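Local coordinates for protein Alpha/beta hydrolase (Xanthomonas campestris pv. campestris, PDB 2QJW) that is an uncharacterised alpha/beta-hydrolase-fold protein that probably works as a serine hydrolase, although its substrate is not known, at residues Asp40-Asp45 with Gly58-Leu63; Val76-Ser82 with Arg98-Val104; Pro121-Val125 with Ser146-Leu150. The contacts are given in a common frame with arbitrary orientation. Where two conformers were deposited one is given. Residue numbers count along the deposited sequence, not the author numbering.

Interaction 1: residues Asp40-Asp45 with Gly58-Leu63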
loop_
_atom_site.group_PDB
_atom_site.type_symbol
_atom_site.label_atom_id
_atom_site.label_comp_id
_atom_site.label_asym_id
_atom_site.label_seq_id
_atom_site.Cartn_x
_atom_site.Cartn_y
_atom_site.Cartn_z
ATOM N N ASP A 40 -20.643 -10.423 -16.115
ATOM C CA ASP A 40 -21.290 -9.237 -16.678
ATOM C C ASP A 40 -22.495 -8.913 -15.845
ATOM O O ASP A 40 -23.434 -9.702 -15.708
ATOM C CB ASP A 40 -21.697 -9.578 -18.094
ATOM C CG ASP A 40 -22.150 -8.345 -18.856
ATOM O OD1 ASP A 40 -22.645 -7.396 -18.210
ATOM O OD2 ASP A 40 -21.921 -8.279 -20.084
ATOM N N PHE A 41 -22.467 -7.746 -15.215
ATOM C CA PHE A 41 -23.570 -7.267 -14.436
ATOM C C PHE A 41 -24.282 -6.069 -15.106
ATOM O O PHE A 41 -25.063 -5.392 -14.408
ATOM C CB PHE A 41 -23.087 -6.816 -13.055
ATOM C CG PHE A 41 -22.323 -7.858 -12.292
ATOM C CD1 PHE A 41 -22.988 -8.855 -11.589
ATOM C CD2 PHE A 41 -20.914 -7.783 -12.191
ATOM C CE1 PHE A 41 -22.293 -9.785 -10.809
ATOM C CE2 PHE A 41 -20.228 -8.733 -11.484
ATOM C CZ PHE A 41 -20.914 -9.733 -10.779
ATOM N N THR A 42 -24.035 -5.820 -16.367
ATOM C CA THR A 42 -24.524 -4.598 -16.997
ATOM C C THR A 42 -26.057 -4.563 -17.042
ATOM O O THR A 42 -26.642 -3.491 -16.945
ATOM C CB THR A 42 -23.910 -4.386 -18.393
ATOM O OG1 THR A 42 -24.140 -5.527 -19.216
ATOM C CG2 THR A 42 -22.372 -4.124 -18.299
ATOM N N ASP A 43 -26.711 -5.712 -17.147
ATOM C CA ASP A 43 -28.183 -5.731 -17.170
ATOM C C ASP A 43 -28.750 -5.270 -15.873
ATOM O O ASP A 43 -29.718 -4.521 -15.829
ATOM C CB ASP A 43 -28.719 -7.158 -17.522
ATOM C CG ASP A 43 -28.192 -8.257 -16.628
ATOM O OD1 ASP A 43 -26.985 -8.226 -16.246
ATOM O OD2 ASP A 43 -29.005 -9.163 -16.258
ATOM N N LEU A 44 -28.125 -5.689 -14.790
ATOM C CA LEU A 44 -28.574 -5.398 -13.444
ATOM C C LEU A 44 -28.374 -3.932 -13.131
ATOM O O LEU A 44 -29.266 -3.238 -12.574
ATOM C CB LEU A 44 -27.784 -6.232 -12.441
ATOM C CG LEU A 44 -28.027 -7.752 -12.552
ATOM C CD1 LEU A 44 -26.908 -8.553 -11.871
ATOM C CD2 LEU A 44 -29.436 -8.137 -12.055
ATOM N N ASP A 45 -27.250 -3.425 -13.550
ATOM C CA ASP A 45 -26.919 -1.999 -13.265
ATOM C C ASP A 45 -27.889 -1.039 -13.945
ATOM O O ASP A 45 -28.188 0.032 -13.366
ATOM C CB ASP A 45 -25.500 -1.664 -13.686
ATOM C CG ASP A 45 -24.461 -2.383 -12.842
ATOM O OD1 ASP A 45 -24.843 -2.949 -11.820
ATOM O OD2 ASP A 45 -23.264 -2.299 -13.210
ATOM N N GLY A 58 -29.745 -8.231 -7.016
ATOM C CA GLY A 58 -29.525 -9.124 -8.178
ATOM C C GLY A 58 -28.046 -9.351 -8.420
ATOM O O GLY A 58 -27.606 -10.455 -8.725
ATOM N N ARG A 59 -27.271 -8.286 -8.246
ATOM C CA ARG A 59 -25.819 -8.376 -8.360
ATOM C C ARG A 59 -25.260 -9.278 -7.322
ATOM O O ARG A 59 -24.446 -10.148 -7.600
ATOM C CB ARG A 59 -25.161 -7.009 -8.196
ATOM C CG ARG A 59 -24.643 -6.414 -9.412
ATOM C CD ARG A 59 -23.939 -5.085 -9.066
ATOM N NE ARG A 59 -23.288 -4.441 -10.151
ATOM C CZ ARG A 59 -21.979 -4.370 -10.364
ATOM N NH1 ARG A 59 -21.112 -5.012 -9.595
ATOM N NH2 ARG A 59 -21.573 -3.678 -11.397
ATOM N N LEU A 60 -25.709 -9.107 -6.079
ATOM C CA LEU A 60 -25.280 -9.948 -5.001
ATOM C C LEU A 60 -25.620 -11.420 -5.267
ATOM O O LEU A 60 -24.802 -12.310 -5.020
ATOM C CB LEU A 60 -25.928 -9.548 -3.643
ATOM C CG LEU A 60 -25.466 -8.191 -3.116
ATOM C CD1 LEU A 60 -26.508 -7.542 -2.126
ATOM C CD2 LEU A 60 -24.138 -8.306 -2.471
ATOM N N GLN A 61 -26.849 -11.671 -5.707
ATOM C CA GLN A 61 -27.283 -13.064 -5.958
ATOM C C GLN A 61 -26.512 -13.674 -7.106
ATOM O O GLN A 61 -26.093 -14.832 -6.993
ATOM C CB GLN A 61 -28.783 -13.116 -6.241
ATOM C CG GLN A 61 -29.295 -14.533 -6.540
ATOM C CD GLN A 61 -29.252 -15.446 -5.327
ATOM O OE1 GLN A 61 -29.347 -14.976 -4.183
ATOM N NE2 GLN A 61 -29.129 -16.753 -5.563
ATOM N N ARG A 62 -26.262 -12.912 -8.158
ATOM C CA ARG A 62 -25.550 -13.468 -9.301
ATOM C C ARG A 62 -24.113 -13.832 -8.891
ATOM O O ARG A 62 -23.605 -14.921 -9.232
ATOM C CB ARG A 62 -25.562 -12.513 -10.442
ATOM C CG ARG A 62 -24.817 -12.986 -11.672
ATOM C CD ARG A 62 -24.982 -12.120 -12.852
ATOM N NE ARG A 62 -26.381 -12.087 -13.283
ATOM C CZ ARG A 62 -26.840 -11.175 -14.132
ATOM N NH1 ARG A 62 -26.025 -10.296 -14.690
ATOM N NH2 ARG A 62 -28.125 -11.156 -14.457
ATOM N N LEU A 63 -23.414 -12.909 -8.229
ATOM C CA LEU A 63 -22.066 -13.213 -7.764
ATOM C C LEU A 63 -22.037 -14.369 -6.784
ATOM O O LEU A 63 -21.137 -15.179 -6.852
ATOM C CB LEU A 63 -21.408 -11.976 -7.161
ATOM C CG LEU A 63 -19.976 -12.154 -6.721
ATOM C CD1 LEU A 63 -19.067 -12.731 -7.831
ATOM C CD2 LEU A 63 -19.398 -10.833 -6.221
#
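The short helix 42-45, an excursion after strand 35-37, packs on the N-terminal part of helix 56-71 beside the probable nucleophile elbow, fastened by two bidentate arginine-aspartate salt bridges. In the first, Arg59 NE donates to Asp45 OD1 at 2.7 Å and Arg59 NH2 to Asp45 OD2 at 2.8 Å; in the second, Arg62 NH1 and NH2 reach Asp43 OD1 and OD2, each at 2.8 Å. All four bonds are nearly straight: Arg59 meets Asp45 side-on, Arg62 meets Asp43 end-on. Arg62 NH1 also makes a weak, bent bond to Asp40 O (2.8 Å). The faces of the arginines are used as well: the Arg59 guanidinium lies flat on the Phe41 ring in an offset stack (centres 4.6 Å apart, planes at 19°), and Leu44 CD1 lies over Arg62, 3.4 Å from its NH1. In this part of the alpha/beta-hydrolase fold Phe41 is the N-cap residue of helix 42-45, and an Asx turn (Thr42 N to Asp40 OD1, 2.8 Å) leads into its first turn. Gly58 gives Leu44 room, since a beta carbon there would collide with Leu44 CD2; Leu44 CD1 sits 3.7 Å from Gly58 C. Phe41 CZ packs 4.3 Å from Leu63 CB. Arg59 NH1 bonds to His11 O and Asp45 OD2 accepts from Glu14 N, which ties both to the loop after strand 6-10, while Arg59 touches Leu83 of helix 83-92.

Interaction 2: residues Val76-Ser82 with Arg98-Val104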
loop_
_atom_site.group_PDB
_atom_site.type_symbol
_atom_site.label_atom_id
_atom_site.label_comp_id
_atom_site.label_asym_id
_atom_site.label_seq_id
_atom_site.Cartn_x
_atom_site.Cartn_y
_atom_site.Cartn_z
ATOM N N VAL A 76 -11.341 -19.864 -3.983
ATOM C CA VAL A 76 -11.840 -18.682 -4.712
ATOM C C VAL A 76 -11.365 -17.410 -4.035
ATOM O O VAL A 76 -11.532 -17.227 -2.833
ATOM C CB VAL A 76 -13.355 -18.665 -4.749
ATOM C CG1 VAL A 76 -13.860 -17.393 -5.464
ATOM C CG2 VAL A 76 -13.870 -19.942 -5.446
ATOM N N VAL A 77 -10.836 -16.511 -4.866
ATOM C CA VAL A 77 -10.528 -15.128 -4.500
ATOM C C VAL A 77 -11.546 -14.213 -5.178
ATOM O O VAL A 77 -11.794 -14.354 -6.400
ATOM C CB VAL A 77 -9.086 -14.739 -4.901
ATOM C CG1 VAL A 77 -8.824 -13.275 -4.761
ATOM C CG2 VAL A 77 -8.091 -15.585 -4.085
ATOM N N LEU A 78 -12.158 -13.309 -4.386
ATOM C CA LEU A 78 -13.108 -12.331 -4.939
ATOM C C LEU A 78 -12.450 -10.984 -4.963
ATOM O O LEU A 78 -11.734 -10.583 -4.047
ATOM C CB LEU A 78 -14.347 -12.246 -4.081
ATOM C CG LEU A 78 -15.083 -13.575 -3.924
ATOM C CD1 LEU A 78 -16.278 -13.382 -2.992
ATOM C CD2 LEU A 78 -15.534 -14.130 -5.254
ATOM N N ALA A 79 -12.648 -10.264 -6.071
ATOM C CA ALA A 79 -12.056 -8.931 -6.233
ATOM C C ALA A 79 -13.027 -8.080 -6.928
ATOM O O ALA A 79 -13.918 -8.573 -7.641
ATOM C CB ALA A 79 -10.814 -8.998 -7.044
ATOM N N GLY A 80 -12.869 -6.780 -6.795
ATOM C CA GLY A 80 -13.731 -5.876 -7.520
ATOM C C GLY A 80 -13.254 -4.456 -7.508
ATOM O O GLY A 80 -12.223 -4.123 -6.937
ATOM N N SER A 81 -14.070 -3.624 -8.160
ATOM C CA SER A 81 -13.917 -2.174 -8.139
ATOM C C SER A 81 -15.256 -1.543 -7.749
ATOM O O SER A 81 -16.264 -1.918 -8.325
ATOM C CB SER A 81 -13.492 -1.650 -9.491
ATOM O OG SER A 81 -13.368 -0.242 -9.428
ATOM N N SER A 82 -15.238 -0.623 -6.775
ATOM C CA SER A 82 -16.427 0.190 -6.386
ATOM C C SER A 82 -17.631 -0.729 -6.095
ATOM O O SER A 82 -17.547 -1.547 -5.183
ATOM C CB SER A 82 -16.658 1.282 -7.442
ATOM O OG SER A 82 -17.541 2.242 -6.824
ATOM N N ARG A 98 -11.159 -17.337 -0.002
ATOM C CA ARG A 98 -9.769 -17.432 0.333
ATOM C C ARG A 98 -9.164 -16.085 0.752
ATOM O O ARG A 98 -8.347 -15.991 1.639
ATOM C CB ARG A 98 -8.949 -18.029 -0.839
ATOM C CG ARG A 98 -7.505 -18.218 -0.545
ATOM C CD ARG A 98 -7.224 -19.166 0.596
ATOM N NE ARG A 98 -5.851 -19.195 1.026
ATOM C CZ ARG A 98 -5.288 -18.443 1.938
ATOM N NH1 ARG A 98 -5.933 -17.469 2.558
ATOM N NH2 ARG A 98 -4.012 -18.624 2.227
ATOM N N ALA A 99 -9.572 -15.059 0.011
ATOM C CA ALA A 99 -9.035 -13.678 0.184
ATOM C C ALA A 99 -9.880 -12.733 -0.637
ATOM O O ALA A 99 -10.625 -13.156 -1.518
ATOM C CB ALA A 99 -7.580 -13.576 -0.278
ATOM N N LEU A 100 -9.735 -11.448 -0.318
ATOM C CA LEU A 100 -10.558 -10.396 -0.888
ATOM C C LEU A 100 -9.715 -9.200 -1.312
ATOM O O LEU A 100 -8.968 -8.655 -0.486
ATOM C CB LEU A 100 -11.541 -9.966 0.179
ATOM C CG LEU A 100 -12.676 -9.015 -0.134
ATOM C CD1 LEU A 100 -13.621 -9.577 -1.285
ATOM C CD2 LEU A 100 -13.452 -8.696 1.161
ATOM N N PHE A 101 -9.874 -8.756 -2.567
ATOM C CA PHE A 101 -9.148 -7.617 -3.107
ATOM C C PHE A 101 -10.154 -6.545 -3.507
ATOM O O PHE A 101 -10.998 -6.778 -4.387
ATOM C CB PHE A 101 -8.259 -7.965 -4.297
ATOM C CG PHE A 101 -7.460 -6.817 -4.773
ATOM C CD1 PHE A 101 -6.398 -6.386 -4.052
ATOM C CD2 PHE A 101 -7.787 -6.169 -5.928
ATOM C CE1 PHE A 101 -5.623 -5.318 -4.514
ATOM C CE2 PHE A 101 -7.041 -5.083 -6.371
ATOM C CZ PHE A 101 -5.961 -4.647 -5.663
ATOM N N LEU A 102 -10.074 -5.399 -2.857
ATOM C CA LEU A 102 -11.089 -4.359 -3.062
ATOM C C LEU A 102 -10.486 -3.080 -3.530
ATOM O O LEU A 102 -9.691 -2.473 -2.854
ATOM C CB LEU A 102 -11.784 -4.090 -1.755
ATOM C CG LEU A 102 -12.337 -5.255 -0.935
ATOM C CD1 LEU A 102 -13.013 -4.844 0.407
ATOM C CD2 LEU A 102 -13.350 -6.037 -1.781
HETATM N N MSE A 103 -10.868 -2.639 -4.725
HETATM C CA MSE A 103 -10.514 -1.304 -5.253
HETATM C C MSE A 103 -11.685 -0.354 -4.941
HETATM O O MSE A 103 -12.835 -0.692 -5.195
HETATM C CB MSE A 103 -10.201 -1.311 -6.716
HETATM C CG MSE A 103 -9.042 -2.261 -7.083
HETATM SE SE MSE A 103 -8.615 -2.351 -8.920
HETATM C CE MSE A 103 -10.135 -3.333 -9.410
ATOM N N VAL A 104 -11.352 0.809 -4.378
ATOM C CA VAL A 104 -12.323 1.911 -4.055
ATOM C C VAL A 104 -13.668 1.350 -3.558
ATOM O O VAL A 104 -14.711 1.603 -4.144
ATOM C CB VAL A 104 -12.457 2.960 -5.219
ATOM C CG1 VAL A 104 -11.153 3.767 -5.301
ATOM C CG2 VAL A 104 -12.767 2.332 -6.533
#
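Six backbone hydrogen bonds join the two segments, handed back and forth in parallel register. Arg98 N donates to Val76 O (2.9 Å), Leu78 N to Ala99 O (3.3 Å), Phe101 N to Leu78 O (3.0 Å), Gly80 N to Phe101 O (3.0 Å), Met103 N to Gly80 O (3.0 Å) and Ser82 N to Met103 O (2.9 Å). The strand axes run 4.8 Å apart at 8°, and CA-H...O contacts such as Ala79 CA to Phe101 O (3.0 Å) fill in between. With helix 83-92 the strands form a beta-alpha-beta unit at the centre of the sheet. Strand 76-81 ends in a probable nucleophile elbow (Gly80, Ser82, Gly84): Ser82 takes strained phi/psi of 53/-119° and touches His156, consistent with a Ser-His-Asp triad. On one face Ala79 CB meets Phe101 CB at 3.9 Å and Ser81 CB lies 3.8 Å from CE of Met103, a selenomethionine; Leu25 of helix 20-31 packs there. On the other, Leu78 CB contacts Leu100 CD1 at 3.9 Å.

Interaction 3: residues Pro121-Val125 with Ser146-Leu150; sequences PISIV and SARLL
Ile124, in the m,t rotamer, is the apolar centre: its CG2 lies 3.6 Å from CD1 of Leu149 (chi1 t, chi2 p), and its CD1 3.9 Å from Ala147 CB. Ile122 CG2 approaches the same Ala147 CB at 3.9 Å. On the opposite face Val125 CG2 and Leu150 CD2 are 4.2 Å apart. Both strands are extended and parallel, their axes 4.7 Å apart at 13°, with Ser123 beside Arg148, Ile124 beside Leu149 and Val125 beside Leu150 (CA-CA 4.7-4.8 Å). Three backbone hydrogen bonds set this register: Arg148 N to Ile122 O (3.1 Å), Ile124 N to Arg148 O (2.9 Å) and Leu150 N to Ile124 O (2.9 Å). Ser146 (phi/psi 45/42°) follows helix 135-145 in a Schellman motif, and strand 148-152 completes the beta-alpha-beta crossover. That helix covers the Ile124 and Leu149 face, strand 99-103 flanks segment 121-125, and beyond Leu149 and Leu150 an antiparallel strand of the second subunit continues the sheet across the dimer interface.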
loop_
_atom_site.group_PDB
_atom_site.type_symbol
_atom_site.label_atom_id
_atom_site.label_comp_id
_atom_site.label_asym_id
_atom_site.label_seq_id
_atom_site.Cartn_x
_atom_site.Cartn_y
_atom_site.Cartn_z
ATOM N N PRO A 121 -7.913 -12.710 4.565
ATOM C CA PRO A 121 -7.023 -11.613 4.086
ATOM C C PRO A 121 -7.772 -10.639 3.166
ATOM O O PRO A 121 -8.486 -11.074 2.253
ATOM C CB PRO A 121 -5.959 -12.340 3.367
ATOM C CG PRO A 121 -5.945 -13.737 4.018
ATOM C CD PRO A 121 -7.342 -14.046 4.316
ATOM N N ILE A 122 -7.671 -9.360 3.490
ATOM C CA ILE A 122 -8.280 -8.272 2.705
ATOM C C ILE A 122 -7.188 -7.299 2.332
ATOM O O ILE A 122 -6.405 -6.898 3.211
ATOM C CB ILE A 122 -9.375 -7.542 3.481
ATOM C CG1 ILE A 122 -10.482 -8.548 3.906
ATOM C CG2 ILE A 122 -9.936 -6.368 2.691
ATOM C CD1 ILE A 122 -11.462 -7.976 4.940
ATOM N N SER A 123 -7.125 -6.956 1.047
ATOM C CA SER A 123 -6.213 -5.944 0.534
ATOM C C SER A 123 -7.047 -4.930 -0.229
ATOM O O SER A 123 -7.840 -5.320 -1.062
ATOM C CB SER A 123 -5.145 -6.563 -0.321
ATOM O OG SER A 123 -4.281 -5.614 -0.867
ATOM N N ILE A 124 -6.835 -3.647 0.066
ATOM C CA ILE A 124 -7.637 -2.558 -0.457
ATOM C C ILE A 124 -6.713 -1.581 -1.144
ATOM O O ILE A 124 -5.635 -1.265 -0.626
ATOM C CB ILE A 124 -8.423 -1.827 0.686
ATOM C CG1 ILE A 124 -9.273 -2.803 1.513
ATOM C CG2 ILE A 124 -9.258 -0.661 0.130
ATOM C CD1 ILE A 124 -9.684 -2.190 2.845
ATOM N N VAL A 125 -7.153 -1.084 -2.286
ATOM C CA VAL A 125 -6.526 0.072 -2.969
ATOM C C VAL A 125 -7.574 1.175 -2.997
ATOM O O VAL A 125 -8.618 0.974 -3.573
ATOM C CB VAL A 125 -5.975 -0.200 -4.375
ATOM C CG1 VAL A 125 -5.336 1.053 -4.983
ATOM C CG2 VAL A 125 -4.966 -1.335 -4.268
ATOM N N SER A 146 -7.853 -4.252 10.566
ATOM C CA SER A 146 -6.438 -4.260 10.225
ATOM C C SER A 146 -6.235 -4.777 8.788
ATOM O O SER A 146 -5.273 -5.441 8.519
ATOM C CB SER A 146 -5.624 -5.073 11.228
ATOM O OG SER A 146 -5.811 -4.555 12.555
ATOM N N ALA A 147 -7.084 -4.372 7.813
ATOM C CA ALA A 147 -6.940 -4.803 6.432
ATOM C C ALA A 147 -5.803 -4.055 5.809
ATOM O O ALA A 147 -5.516 -2.913 6.190
ATOM C CB ALA A 147 -8.184 -4.478 5.619
ATOM N N ARG A 148 -5.040 -4.696 4.929
ATOM C CA ARG A 148 -3.973 -4.012 4.209
ATOM C C ARG A 148 -4.657 -2.926 3.378
ATOM O O ARG A 148 -5.633 -3.185 2.695
ATOM C CB ARG A 148 -3.095 -4.918 3.358
ATOM C CG ARG A 148 -1.875 -4.231 2.751
ATOM C CD ARG A 148 -0.938 -5.185 2.096
ATOM N NE ARG A 148 -0.423 -6.104 3.099
ATOM C CZ ARG A 148 0.510 -7.024 2.888
ATOM N NH1 ARG A 148 1.085 -7.170 1.706
ATOM N NH2 ARG A 148 0.814 -7.862 3.874
ATOM N N LEU A 149 -4.065 -1.737 3.425
ATOM C CA LEU A 149 -4.624 -0.559 2.735
ATOM C C LEU A 149 -3.536 0.204 2.048
ATOM O O LEU A 149 -2.589 0.628 2.673
ATOM C CB LEU A 149 -5.345 0.357 3.698
ATOM C CG LEU A 149 -5.965 1.645 3.126
ATOM C CD1 LEU A 149 -6.932 1.405 2.010
ATOM C CD2 LEU A 149 -6.683 2.382 4.288
ATOM N N LEU A 150 -3.722 0.392 0.747
ATOM C CA LEU A 150 -2.853 1.240 -0.111
ATOM C C LEU A 150 -3.634 2.432 -0.600
ATOM O O LEU A 150 -4.689 2.252 -1.192
ATOM C CB LEU A 150 -2.326 0.479 -1.336
ATOM C CG LEU A 150 -1.437 1.238 -2.292
ATOM C CD1 LEU A 150 -0.116 1.490 -1.584
ATOM C CD2 LEU A 150 -1.206 0.450 -3.584
#

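Overall arrangement
The contacts follow one another along the chain, each closing before the next opens. Interactions 2 and 3 belong to the same parallel sheet: their centres are about 10 Å apart, and strands 99-103 and 122-127 are neighbours, with probable hydrogen bonds from Leu102 N to Ser123 O and Val104 N to Val125 O, both 2.9 Å. Interaction 1 joins two helical elements outside the sheet, about 16 Å from interaction 2 and 25 Å from interaction 3 (centres), across the chain's centre from the latter. Helix 56-71 leads directly into strand 76-81. The probable nucleophile elbow thus sits at the C-terminal end of a central strand, between a salt-bridged helical flank and the sheet edge used for dimerisation.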